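Local coordinates for alpha-1,2-mannosidase (Bacteroides thetaiotaomicron, PDB 2WW2), which hydrolyses alpha-mannosidic linkages as a calcium-dependent, inverting glycoside hydrolase of family GH92, at residues Ser123-Glu134 against Glu250-Ser260; Tyr435-Thr445 against Met492-Arg502. All coordinates share one frame; numbering follows the deposited sequence.

Contact 1: residues Ser123-Glu134 against Glu250-Ser260; sequences SLSATSRGAVFE and EVADADVQLIS
V132 is the central bump of the hairpin 123-134, and its two methyls part to fit a hollow formed by V251, A254, V256 and I259. CG1, anti to the backbone N (chi1 175°), reaches the start of the helix, 3.5 Å from V256 N, while CG2 turns to I259. The V132 and I259 side chains cross at about a right angle, and V132 CG2 to I259 CG1, at 3.4 Å, is tighter than normal carbon packing. V251 slides past V132 in the opposite direction. I259 is itself a bump: its CG2 settles against the backbone carbonyls of S125 and A126, and T127 CG2 meets it at a slant. Farther along, V256 CG2 sits between V132 O (3.5 Å) and S125 OG, while CG1 lies against the E134 side chain. The S125 hydroxyl bonds to Y110 O; E134 takes the S123 hydroxyl on OE2 and forms a salt bridge through OE1 to K228.

At the turn the fit becomes polar. E250 OE1 takes T127 OG1 on its anti lone pair (2.6 Å). The syn lone pair of E250 OE1 receives R129 N at 2.8 Å. E250 OE2 forms a salt bridge to R129 NH1 (2.9 Å), lying within 6° of the guanidinium plane. The two flat groups nevertheless stand 75° apart. T127 OG1 in turn accepts from G130 N, an ST motif that ties the turn to the carboxylate. Cutting E250 back to an alanine is likely to leave the R129 guanidinium without this carboxylate, and T127 OG1 and R129 N without the acceptor they share. Waters bridge A126 O to I259 O and F133 O to V256 N.

A hairpin of the antiparallel beta N-terminal domain is thus covered by the end of helix 240-250 and the start of helix 256-271, consistent with the helical connection between the beta-sandwich and helical catalytic domains in GH92 enzymes.

Contact 2: residues Tyr435-Thr445 against Met492-Arg502; sequences YVPYPEVPEAT and MWTKDAKGNWR
Y435 OH donates to D496 O at 2.9 Å, with a C=O...donor angle of 165°, so the carbonyl oxygen meets the phenol almost head-on and lies in the ring plane. The Y435 and K495 side chains cross at about a right angle, K495 CB 3.7 Å from Y435 OH. Beside them, Y438 N donates to K495 O (3.0 Å), and Y438 CB comes close to T494 OG1. Y438 CE2 lies 3.9 Å from R502 NH1, ring and guanidinium planes 80° apart. P437 CG rests against A497 CB. E440, bent at its second torsion (chi2 86°), folds back so that OE2 receives A497 N at 2.9 Å from above the carboxylate plane. T445 OG1 donates to W493 O (2.6 Å), likewise from above the carbonyl plane.

The next shell fixes these groups. D496 O accepts G499 N as well as Y435 OH, closing a type I turn. D496 OD1 accepts K498 N, an Asx turn supporting it, and N500 N from the opposite face. One water ties T445 OG1 to V436 O and T494 OG1, while W493 NE1 bonds R502 O at 2.8 Å. R504 of the second subunit packs on W493 and R502.

Each of the four bonds across the contact has a main-chain atom on one side, and three have a side chain on the other, so side chains of 435-445 largely satisfy the backbone of 492-502. E440 OE2 and D496 OD1 lie 5.0 Å apart, and the amide hydrogens each receives are likely to ease the like charges.

How the contacts relate
Contact 1 and contact 2 lie on opposite sides of the chain's centre, about 25 Å and 31 Å from it respectively, with centres about 54 Å apart and nearest atoms about 33 Å apart. They do not touch, and contact 1 closes along the chain before contact 2 opens, so neither encloses the other. Contact 1 joins the beta-rich N-terminal part of the chain to the helices that follow it, whereas both segments of contact 2 belong to the catalytic domain. A bound sodium ion sits about 13 Å from the S123 side chain of contact 1. Contact 2, unlike contact 1, is within reach of a second subunit.

Contact 1: residues Ser123-Glu134 against Glu250-Ser260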
# COMPACT_ATOMS: atom_id res chain seq x y z
N SER A 123 -6.31 38.38 27.20
CA SER A 123 -5.01 37.73 27.04
C SER A 123 -4.45 37.32 28.39
O SER A 123 -4.87 37.83 29.45
CB SER A 123 -4.02 38.57 26.23
OG SER A 123 -3.40 39.59 27.00
N LEU A 124 -3.54 36.36 28.35
CA LEU A 124 -2.92 35.88 29.57
C LEU A 124 -1.45 35.58 29.31
O LEU A 124 -1.07 35.16 28.21
CB LEU A 124 -3.62 34.61 30.06
CG LEU A 124 -3.65 33.40 29.12
CD1 LEU A 124 -3.67 32.15 29.94
CD2 LEU A 124 -4.85 33.42 28.18
N SER A 125 -0.63 35.77 30.34
CA SER A 125 0.79 35.49 30.27
C SER A 125 1.13 34.75 31.55
O SER A 125 0.51 35.00 32.59
CB SER A 125 1.57 36.82 30.19
OG SER A 125 1.39 37.41 28.90
N ALA A 126 2.10 33.85 31.50
CA ALA A 126 2.40 33.02 32.66
C ALA A 126 3.76 33.33 33.27
O ALA A 126 4.68 33.76 32.58
CB ALA A 126 2.33 31.54 32.26
N THR A 127 3.89 33.09 34.57
CA THR A 127 5.19 33.02 35.20
C THR A 127 5.39 31.52 35.43
O THR A 127 4.61 30.73 34.89
CB THR A 127 5.19 33.78 36.56
OG1 THR A 127 4.21 33.21 37.43
CG2 THR A 127 4.87 35.28 36.35
N SER A 128 6.39 31.11 36.21
CA SER A 128 6.61 29.69 36.50
C SER A 128 5.37 29.05 37.14
O SER A 128 4.99 27.93 36.80
CB SER A 128 7.80 29.51 37.46
OG SER A 128 9.02 29.88 36.81
N ARG A 129 4.77 29.77 38.09
CA ARG A 129 3.69 29.20 38.90
C ARG A 129 2.40 30.02 38.87
O ARG A 129 1.39 29.58 39.38
CB ARG A 129 4.20 29.00 40.33
CG ARG A 129 5.41 28.06 40.37
CD ARG A 129 6.04 27.93 41.79
NE ARG A 129 7.30 27.21 41.67
CZ ARG A 129 8.44 27.76 41.27
NH1 ARG A 129 8.47 29.06 40.95
NH2 ARG A 129 9.53 27.03 41.17
N GLY A 130 2.41 31.18 38.22
CA GLY A 130 1.19 31.98 38.19
C GLY A 130 0.87 32.49 36.80
O GLY A 130 1.57 32.14 35.83
N ALA A 131 -0.18 33.30 36.69
CA ALA A 131 -0.56 33.92 35.41
C ALA A 131 -1.27 35.23 35.67
O ALA A 131 -1.82 35.44 36.75
CB ALA A 131 -1.50 32.97 34.61
N VAL A 132 -1.30 36.10 34.67
CA VAL A 132 -2.08 37.32 34.78
C VAL A 132 -2.87 37.45 33.49
O VAL A 132 -2.33 37.18 32.43
CB VAL A 132 -1.19 38.57 35.04
CG1 VAL A 132 -2.01 39.85 35.03
CG2 VAL A 132 -0.45 38.43 36.38
N PHE A 133 -4.16 37.80 33.61
CA PHE A 133 -5.06 38.01 32.48
C PHE A 133 -5.37 39.50 32.37
O PHE A 133 -5.41 40.21 33.39
CB PHE A 133 -6.43 37.34 32.71
CG PHE A 133 -6.43 35.83 32.67
CD1 PHE A 133 -7.12 35.14 31.67
CD2 PHE A 133 -5.76 35.09 33.64
CE1 PHE A 133 -7.13 33.75 31.63
CE2 PHE A 133 -5.77 33.68 33.60
CZ PHE A 133 -6.46 33.02 32.60
N GLU A 134 -5.68 39.97 31.16
CA GLU A 134 -6.41 41.22 31.00
C GLU A 134 -7.72 40.81 30.34
O GLU A 134 -7.74 39.86 29.56
CB GLU A 134 -5.65 42.19 30.08
CG GLU A 134 -5.64 41.67 28.60
CD GLU A 134 -4.85 42.52 27.61
OE1 GLU A 134 -4.74 43.76 27.83
OE2 GLU A 134 -4.35 41.93 26.61
N GLU A 250 5.40 36.19 42.52
CA GLU A 250 5.43 36.12 41.05
C GLU A 250 4.46 37.05 40.33
O GLU A 250 4.76 37.50 39.22
CB GLU A 250 5.24 34.68 40.56
CG GLU A 250 6.32 33.69 41.06
CD GLU A 250 6.16 32.27 40.51
OE1 GLU A 250 5.53 32.10 39.44
OE2 GLU A 250 6.66 31.31 41.17
N VAL A 251 3.28 37.29 40.90
CA VAL A 251 2.26 38.03 40.12
C VAL A 251 1.60 39.21 40.84
O VAL A 251 0.92 40.03 40.20
CB VAL A 251 1.14 37.09 39.57
CG1 VAL A 251 1.70 36.13 38.48
CG2 VAL A 251 0.49 36.30 40.72
N ALA A 252 1.79 39.32 42.15
CA ALA A 252 1.14 40.39 42.91
C ALA A 252 1.43 41.74 42.27
O ALA A 252 2.57 42.00 41.90
CB ALA A 252 1.59 40.38 44.39
N ASP A 253 0.40 42.57 42.11
CA ASP A 253 0.54 43.94 41.58
C ASP A 253 0.83 44.03 40.09
O ASP A 253 0.96 45.13 39.56
CB ASP A 253 1.63 44.73 42.31
CG ASP A 253 1.38 44.83 43.80
OD1 ASP A 253 2.34 44.62 44.57
OD2 ASP A 253 0.22 45.09 44.21
N ALA A 254 0.99 42.90 39.41
CA ALA A 254 1.39 42.96 38.01
C ALA A 254 0.19 43.11 37.08
O ALA A 254 -0.93 42.70 37.43
CB ALA A 254 2.19 41.72 37.63
N ASP A 255 0.42 43.69 35.91
CA ASP A 255 -0.58 43.61 34.84
C ASP A 255 -0.06 42.64 33.78
O ASP A 255 1.06 42.16 33.90
CB ASP A 255 -0.90 44.99 34.26
CG ASP A 255 0.31 45.69 33.68
OD1 ASP A 255 1.37 45.07 33.45
OD2 ASP A 255 0.19 46.90 33.43
N VAL A 256 -0.86 42.32 32.76
CA VAL A 256 -0.46 41.30 31.78
C VAL A 256 0.79 41.74 31.00
O VAL A 256 1.64 40.91 30.66
CB VAL A 256 -1.61 40.89 30.81
CG1 VAL A 256 -1.90 42.00 29.81
CG2 VAL A 256 -1.24 39.58 30.06
N GLN A 257 0.92 43.03 30.75
CA GLN A 257 2.09 43.56 30.04
C GLN A 257 3.39 43.25 30.78
O GLN A 257 4.40 42.91 30.16
CB GLN A 257 1.96 45.08 29.84
CG GLN A 257 0.87 45.48 28.81
CD GLN A 257 -0.58 45.22 29.27
OE1 GLN A 257 -0.88 45.19 30.49
NE2 GLN A 257 -1.48 45.04 28.29
N LEU A 258 3.37 43.37 32.11
CA LEU A 258 4.56 43.09 32.91
C LEU A 258 4.96 41.61 32.81
O LEU A 258 6.12 41.29 32.54
CB LEU A 258 4.37 43.47 34.38
CG LEU A 258 5.63 43.34 35.26
CD1 LEU A 258 6.68 44.37 34.86
CD2 LEU A 258 5.32 43.48 36.76
N ILE A 259 3.99 40.72 33.02
CA ILE A 259 4.25 39.27 32.98
C ILE A 259 4.68 38.82 31.58
O ILE A 259 5.60 38.01 31.40
CB ILE A 259 3.01 38.45 33.45
CG1 ILE A 259 2.54 38.94 34.83
CG2 ILE A 259 3.30 36.92 33.41
CD1 ILE A 259 3.65 39.05 35.91
N SER A 260 3.99 39.36 30.58
CA SER A 260 4.34 39.11 29.19
C SER A 260 5.81 39.48 28.88
O SER A 260 6.55 38.67 28.32
CB SER A 260 3.38 39.88 28.28
OG SER A 260 3.70 39.69 26.91
O HOH W 1 6.49 35.83 33.14
O HOH W 2 -3.72 43.00 33.01

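Contact 2: residues Tyr435-Thr445 against Met492-Arg502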
# COMPACT_ATOMS: atom_id res chain seq x y z
N TYR A 435 16.84 -13.02 27.15
CA TYR A 435 15.83 -12.24 26.42
C TYR A 435 14.52 -12.38 27.17
O TYR A 435 14.36 -13.30 27.99
CB TYR A 435 15.66 -12.72 24.97
CG TYR A 435 15.15 -14.14 24.88
CD1 TYR A 435 13.78 -14.42 24.87
CD2 TYR A 435 16.04 -15.22 24.83
CE1 TYR A 435 13.32 -15.73 24.81
CE2 TYR A 435 15.58 -16.52 24.77
CZ TYR A 435 14.23 -16.77 24.76
OH TYR A 435 13.77 -18.08 24.70
N VAL A 436 13.58 -11.47 26.90
CA VAL A 436 12.23 -11.58 27.44
C VAL A 436 11.36 -12.34 26.44
O VAL A 436 11.34 -11.99 25.25
CB VAL A 436 11.60 -10.20 27.71
CG1 VAL A 436 10.25 -10.35 28.39
CG2 VAL A 436 12.54 -9.32 28.54
N PRO A 437 10.64 -13.39 26.91
CA PRO A 437 9.89 -14.24 25.98
C PRO A 437 8.46 -13.75 25.75
O PRO A 437 7.84 -13.17 26.64
CB PRO A 437 9.88 -15.60 26.68
CG PRO A 437 9.80 -15.23 28.15
CD PRO A 437 10.74 -14.01 28.25
N TYR A 438 7.97 -13.99 24.53
CA TYR A 438 6.58 -13.70 24.13
C TYR A 438 5.99 -15.06 23.71
O TYR A 438 6.67 -15.84 23.10
CB TYR A 438 6.57 -12.71 22.95
CG TYR A 438 5.17 -12.35 22.49
CD1 TYR A 438 4.47 -11.31 23.09
CD2 TYR A 438 4.54 -13.07 21.49
CE1 TYR A 438 3.18 -10.98 22.69
CE2 TYR A 438 3.23 -12.76 21.08
CZ TYR A 438 2.57 -11.72 21.69
OH TYR A 438 1.30 -11.41 21.30
N PRO A 439 4.70 -15.32 24.01
CA PRO A 439 3.67 -14.43 24.52
C PRO A 439 3.64 -14.31 26.05
O PRO A 439 2.73 -13.69 26.59
CB PRO A 439 2.38 -15.09 24.02
CG PRO A 439 2.71 -16.59 24.05
CD PRO A 439 4.21 -16.70 23.82
N GLU A 440 4.62 -14.89 26.73
CA GLU A 440 4.69 -14.79 28.19
C GLU A 440 4.67 -13.35 28.71
O GLU A 440 4.08 -13.07 29.75
CB GLU A 440 5.95 -15.48 28.71
CG GLU A 440 5.92 -17.01 28.59
CD GLU A 440 6.40 -17.51 27.23
OE1 GLU A 440 6.60 -16.67 26.32
OE2 GLU A 440 6.58 -18.74 27.08
N VAL A 441 5.33 -12.45 28.00
CA VAL A 441 5.36 -11.04 28.40
C VAL A 441 5.00 -10.18 27.20
O VAL A 441 5.59 -10.33 26.14
CB VAL A 441 6.77 -10.64 28.93
CG1 VAL A 441 6.79 -9.17 29.35
CG2 VAL A 441 7.21 -11.54 30.09
N PRO A 442 4.00 -9.29 27.35
CA PRO A 442 3.66 -8.38 26.25
C PRO A 442 4.85 -7.55 25.79
O PRO A 442 5.65 -7.10 26.63
CB PRO A 442 2.62 -7.44 26.89
CG PRO A 442 2.00 -8.25 27.99
CD PRO A 442 3.11 -9.15 28.50
N GLU A 443 4.99 -7.34 24.49
CA GLU A 443 6.01 -6.44 23.97
C GLU A 443 7.45 -6.88 24.30
O GLU A 443 8.36 -6.06 24.42
CB GLU A 443 5.72 -5.00 24.44
CG GLU A 443 4.37 -4.53 23.92
CD GLU A 443 3.88 -3.23 24.56
OE1 GLU A 443 4.68 -2.30 24.79
OE2 GLU A 443 2.66 -3.14 24.80
N ALA A 444 7.64 -8.19 24.39
CA ALA A 444 8.86 -8.77 24.91
C ALA A 444 10.13 -8.41 24.14
O ALA A 444 11.19 -8.25 24.73
CB ALA A 444 8.71 -10.31 24.97
N THR A 445 10.04 -8.34 22.81
CA THR A 445 11.24 -8.12 22.03
C THR A 445 11.67 -6.66 22.16
O THR A 445 12.86 -6.37 22.36
CB THR A 445 11.02 -8.53 20.56
OG1 THR A 445 10.88 -9.95 20.49
CG2 THR A 445 12.22 -8.11 19.73
N MET A 492 14.96 -8.84 13.77
CA MET A 492 14.62 -9.18 15.15
C MET A 492 13.25 -9.86 15.15
O MET A 492 12.36 -9.48 14.37
CB MET A 492 14.59 -7.92 16.03
CG MET A 492 15.98 -7.29 16.23
SD MET A 492 17.10 -8.38 17.13
CE MET A 492 18.62 -7.40 17.04
N TRP A 493 13.08 -10.87 16.00
CA TRP A 493 11.78 -11.56 16.11
C TRP A 493 11.59 -11.88 17.59
O TRP A 493 12.07 -11.13 18.44
CB TRP A 493 11.77 -12.81 15.22
CG TRP A 493 10.45 -13.44 14.94
CD1 TRP A 493 10.15 -14.77 15.03
CD2 TRP A 493 9.25 -12.79 14.46
NE1 TRP A 493 8.84 -14.99 14.65
CE2 TRP A 493 8.27 -13.79 14.31
CE3 TRP A 493 8.91 -11.46 14.16
CZ2 TRP A 493 6.97 -13.52 13.87
CZ3 TRP A 493 7.61 -11.19 13.72
CH2 TRP A 493 6.66 -12.21 13.58
N THR A 494 10.91 -12.98 17.89
CA THR A 494 10.59 -13.29 19.28
C THR A 494 10.62 -14.80 19.51
O THR A 494 10.40 -15.57 18.57
CB THR A 494 9.22 -12.74 19.69
OG1 THR A 494 8.99 -13.00 21.08
CG2 THR A 494 8.10 -13.40 18.86
N LYS A 495 10.89 -15.21 20.74
CA LYS A 495 10.85 -16.62 21.14
C LYS A 495 10.00 -16.76 22.39
O LYS A 495 9.91 -15.82 23.18
CB LYS A 495 12.25 -17.14 21.49
CG LYS A 495 13.26 -17.20 20.36
CD LYS A 495 14.65 -17.42 20.95
CE LYS A 495 15.70 -17.64 19.88
NZ LYS A 495 17.09 -17.44 20.43
N ASP A 496 9.39 -17.93 22.60
CA ASP A 496 8.71 -18.21 23.86
C ASP A 496 9.73 -18.61 24.94
O ASP A 496 10.93 -18.59 24.69
CB ASP A 496 7.61 -19.27 23.68
CG ASP A 496 8.17 -20.64 23.31
OD1 ASP A 496 9.39 -20.86 23.47
OD2 ASP A 496 7.36 -21.49 22.86
N ALA A 497 9.27 -18.96 26.14
CA ALA A 497 10.19 -19.27 27.23
C ALA A 497 10.97 -20.56 26.99
O ALA A 497 11.97 -20.83 27.66
CB ALA A 497 9.43 -19.33 28.58
N LYS A 498 10.53 -21.36 26.02
CA LYS A 498 11.24 -22.60 25.69
C LYS A 498 12.20 -22.43 24.51
O LYS A 498 12.84 -23.38 24.09
CB LYS A 498 10.24 -23.72 25.40
CG LYS A 498 9.49 -24.18 26.64
CD LYS A 498 9.16 -25.67 26.57
CE LYS A 498 7.93 -25.96 25.70
NZ LYS A 498 6.65 -25.58 26.37
N GLY A 499 12.29 -21.22 23.98
CA GLY A 499 13.27 -20.96 22.93
C GLY A 499 12.75 -21.15 21.52
O GLY A 499 13.51 -21.05 20.56
N ASN A 500 11.45 -21.41 21.39
CA ASN A 500 10.82 -21.58 20.08
C ASN A 500 10.53 -20.23 19.44
O ASN A 500 9.85 -19.40 20.03
CB ASN A 500 9.48 -22.32 20.24
CG ASN A 500 9.63 -23.69 20.91
OD1 ASN A 500 8.90 -24.02 21.86
ND2 ASN A 500 10.56 -24.48 20.43
N TRP A 501 11.01 -20.01 18.22
CA TRP A 501 10.65 -18.79 17.48
C TRP A 501 9.14 -18.74 17.21
O TRP A 501 8.51 -19.77 16.90
CB TRP A 501 11.36 -18.71 16.13
CG TRP A 501 12.85 -18.53 16.14
CD1 TRP A 501 13.78 -19.44 15.75
CD2 TRP A 501 13.58 -17.33 16.48
NE1 TRP A 501 15.05 -18.90 15.84
CE2 TRP A 501 14.95 -17.61 16.29
CE3 TRP A 501 13.21 -16.06 16.94
CZ2 TRP A 501 15.95 -16.67 16.54
CZ3 TRP A 501 14.21 -15.13 17.19
CH2 TRP A 501 15.56 -15.44 16.99
N ARG A 502 8.54 -17.57 17.32
CA ARG A 502 7.12 -17.42 16.98
C ARG A 502 6.90 -17.83 15.52
O ARG A 502 7.74 -17.56 14.66
CB ARG A 502 6.65 -15.99 17.25
CG ARG A 502 5.18 -15.77 16.93
CD ARG A 502 4.59 -14.52 17.56
NE ARG A 502 4.89 -13.31 16.82
CZ ARG A 502 4.07 -12.27 16.67
NH1 ARG A 502 2.85 -12.28 17.20
NH2 ARG A 502 4.46 -11.22 15.98
O HOH W 3 10.99 -12.10 22.57